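Local coordinates for protein UDP-glucose:anthocyanidin 3-O-glucosyltransferase (Clitoria ternatea, PDB 4REL) that belongs to the plant glycosyltransferases of the GT-B fold, built from two domains with parallel beta sheets, at residues 279-284 against 362-367. Residues are numbered along the deposited sequence; the frame is centred on the assembly and turned at random.
Sequences PQEVVA and RPFFGD. With KMP (3,5,7-trihydroxy-2-(4-hydroxyphenyl)-4H-chromen-4-one), chain B.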
loop_
_atom_site.group_PDB
_atom_site.type_symbol
_atom_site.label_atom_id
_atom_site.label_comp_id
_atom_site.label_asym_id
_atom_site.label_seq_id
_atom_site.Cartn_x
_atom_site.Cartn_y
_atom_site.Cartn_z
ATOM N N PRO A 279 9.216 -21.180 -3.758
ATOM C CA PRO A 279 8.898 -21.915 -4.987
ATOM C C PRO A 279 7.839 -22.999 -4.785
ATOM O O PRO A 279 7.018 -23.212 -5.673
ATOM C CB PRO A 279 10.242 -22.538 -5.394
ATOM C CG PRO A 279 11.129 -22.411 -4.188
ATOM C CD PRO A 279 10.661 -21.177 -3.479
ATOM N N GLN A 280 7.843 -23.663 -3.631
ATOM C CA GLN A 280 6.848 -24.699 -3.382
ATOM C C GLN A 280 5.425 -24.130 -3.334
ATOM O O GLN A 280 4.466 -24.821 -3.669
ATOM C CB GLN A 280 7.173 -25.493 -2.105
ATOM C CG GLN A 280 7.217 -24.671 -0.814
ATOM C CD GLN A 280 8.609 -24.151 -0.483
ATOM O OE1 GLN A 280 9.401 -23.829 -1.373
ATOM N NE2 GLN A 280 8.910 -24.066 0.809
ATOM N N GLU A 281 5.283 -22.871 -2.933
ATOM C CA GLU A 281 3.961 -22.244 -2.948
ATOM C C GLU A 281 3.546 -21.818 -4.348
ATOM O O GLU A 281 2.356 -21.835 -4.678
ATOM C CB GLU A 281 3.890 -21.069 -1.968
ATOM C CG GLU A 281 3.685 -21.532 -0.553
ATOM C CD GLU A 281 3.529 -20.402 0.418
ATOM O OE1 GLU A 281 4.466 -20.180 1.209
ATOM O OE2 GLU A 281 2.466 -19.745 0.410
ATOM N N VAL A 282 4.519 -21.437 -5.172
ATOM C CA VAL A 282 4.226 -21.151 -6.574
ATOM C C VAL A 282 3.690 -22.421 -7.233
ATOM O O VAL A 282 2.682 -22.388 -7.943
ATOM C CB VAL A 282 5.461 -20.652 -7.337
ATOM C CG1 VAL A 282 5.115 -20.411 -8.800
ATOM C CG2 VAL A 282 5.994 -19.381 -6.698
ATOM N N VAL A 283 4.358 -23.543 -6.988
ATOM C CA VAL A 283 3.895 -24.826 -7.502
ATOM C C VAL A 283 2.491 -25.149 -6.989
ATOM O O VAL A 283 1.633 -25.579 -7.752
ATOM C CB VAL A 283 4.844 -25.981 -7.123
ATOM C CG1 VAL A 283 4.213 -27.324 -7.480
ATOM C CG2 VAL A 283 6.187 -25.812 -7.816
ATOM N N ALA A 284 2.269 -24.939 -5.692
ATOM C CA ALA A 284 0.964 -25.193 -5.087
ATOM C C ALA A 284 -0.138 -24.353 -5.723
ATOM O O ALA A 284 -1.246 -24.846 -5.957
ATOM C CB ALA A 284 1.007 -24.943 -3.580
ATOM N N ARG A 362 -2.940 -14.435 1.274
ATOM C CA ARG A 362 -1.750 -15.087 1.804
ATOM C C ARG A 362 -0.735 -13.990 2.088
ATOM O O ARG A 362 0.093 -13.670 1.236
ATOM C CB ARG A 362 -1.192 -16.096 0.791
ATOM C CG ARG A 362 -0.310 -17.211 1.384
ATOM C CD ARG A 362 0.916 -16.637 2.091
ATOM N NE ARG A 362 2.043 -17.557 2.211
ATOM C CZ ARG A 362 3.061 -17.367 3.045
ATOM N NH1 ARG A 362 3.085 -16.295 3.833
ATOM N NH2 ARG A 362 4.057 -18.242 3.089
ATOM N N PRO A 363 -0.780 -13.423 3.299
ATOM C CA PRO A 363 0.153 -12.334 3.626
ATOM C C PRO A 363 1.583 -12.862 3.776
ATOM O O PRO A 363 1.781 -13.939 4.351
ATOM C CB PRO A 363 -0.392 -11.789 4.956
ATOM C CG PRO A 363 -1.188 -12.920 5.556
ATOM C CD PRO A 363 -1.687 -13.764 4.410
ATOM N N PHE A 364 2.559 -12.115 3.265
ATOM C CA PHE A 364 3.942 -12.574 3.255
ATOM C C PHE A 364 4.855 -11.731 4.135
ATOM O O PHE A 364 5.800 -12.244 4.726
ATOM C CB PHE A 364 4.502 -12.560 1.822
ATOM C CG PHE A 364 4.043 -13.720 0.965
ATOM C CD1 PHE A 364 4.637 -14.969 1.085
ATOM C CD2 PHE A 364 3.034 -13.554 0.025
ATOM C CE1 PHE A 364 4.225 -16.037 0.293
ATOM C CE2 PHE A 364 2.616 -14.618 -0.768
ATOM C CZ PHE A 364 3.212 -15.859 -0.629
ATOM N N PHE A 365 4.568 -10.437 4.218
ATOM C CA PHE A 365 5.576 -9.467 4.615
ATOM C C PHE A 365 4.936 -8.223 5.240
ATOM O O PHE A 365 3.819 -7.866 4.892
ATOM C CB PHE A 365 6.359 -9.095 3.348
ATOM C CG PHE A 365 7.380 -8.031 3.545
ATOM C CD1 PHE A 365 8.672 -8.356 3.935
ATOM C CD2 PHE A 365 7.066 -6.706 3.311
ATOM C CE1 PHE A 365 9.628 -7.371 4.110
ATOM C CE2 PHE A 365 8.010 -5.716 3.492
ATOM C CZ PHE A 365 9.295 -6.046 3.889
ATOM N N GLY A 366 5.643 -7.563 6.155
ATOM C CA GLY A 366 5.206 -6.268 6.659
ATOM C C GLY A 366 3.849 -6.272 7.336
ATOM O O GLY A 366 3.586 -7.118 8.198
ATOM N N ASP A 367 2.985 -5.332 6.952
ATOM C CA ASP A 367 1.644 -5.260 7.532
ATOM C C ASP A 367 0.578 -5.985 6.712
ATOM O O ASP A 367 -0.616 -5.760 6.905
ATOM C CB ASP A 367 1.216 -3.803 7.816
ATOM C CG ASP A 367 1.087 -2.951 6.551
ATOM O OD1 ASP A 367 1.302 -3.455 5.431
ATOM O OD2 ASP A 367 0.736 -1.758 6.684
HETATM C C1 KMP B . 5.440 -2.922 8.308
HETATM C C2 KMP B . 4.886 -2.215 7.255
HETATM C C3 KMP B . 5.640 -2.120 5.986
HETATM C C4 KMP B . 6.955 -2.783 5.876
HETATM C C5 KMP B . 7.429 -3.465 6.990
HETATM C C6 KMP B . 6.686 -3.531 8.173
HETATM C C9 KMP B . 5.096 -1.379 4.824
HETATM C C10 KMP B . 5.919 -1.333 3.594
HETATM C C11 KMP B . 7.244 -2.035 3.588
HETATM C C14 KMP B . 8.138 -2.043 2.388
HETATM C C15 KMP B . 7.936 -1.189 1.305
HETATM C C16 KMP B . 8.784 -1.227 0.209
HETATM C C17 KMP B . 9.842 -2.123 0.183
HETATM C C18 KMP B . 10.053 -2.976 1.259
HETATM C C19 KMP B . 9.205 -2.932 2.357
HETATM O O12 KMP B . 7.680 -2.714 4.709
HETATM O O13 KMP B . 3.979 -0.814 4.894
HETATM O O24 KMP B . 10.670 -2.159 -0.898
HETATM O O27 KMP B . 5.426 -0.663 2.515
HETATM O O29 KMP B . 7.201 -4.213 9.232
HETATM O O30 KMP B . 3.670 -1.612 7.366
#
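Glu281 reaches Arg362 because its CG stands anti to its own carbonyl carbon (chi1 -80°) and the chain runs on extended, sending the carboxylate off helix 279-292. Arg362 answers with a bend at chi2 (-60°) that turns its guanidinium to present one side to the acid. The two side chains meet at about a right angle, yet their flat ends lie nearly in one plane, 9° apart. The result is a textbook side-on salt bridge: NE of Arg362 gives its hydrogen to Glu281 OE2 at 2.9 Å, while NH2 of Arg362 bonds Glu281 OE1 at 2.7 Å. Both bonds are nearly straight, and each oxygen accepts through its syn lone pair. On the far side of the guanidinium, Arg362 NH1 donates to Pro363 O at 2.7 Å, so the group is fixed within its own plane from two directions.

One face of this plane is covered by Phe364, whose CE1 lies 3.2 Å above the guanidinium plane, over its centre; Arg362 CD in turn rests over a face of that ring, offset toward its rim. Glu281 OE2 also accepts from the backbone N of Phe390. The contact thus ties helix 279-292 to the loop between strand 359-361 and helix 368-378, beside the C-terminal parallel sheet of the GT-B fold. Farther along that loop, Phe365, Gly366 and Asp367 line the KMP pocket: Phe365 turns its edge to the ligand, and Asp367 OD2 comes within 3.0 Å of KMP O30.

Chemically, two parallel bonds between opposite charges restrict rotation of both ends more than a single bond would. The paired charges probably hold Glu281 ionised despite its burial, with the Phe390 amide adding to that bias, and the start of the pocket-lining loop is fastened to the helix.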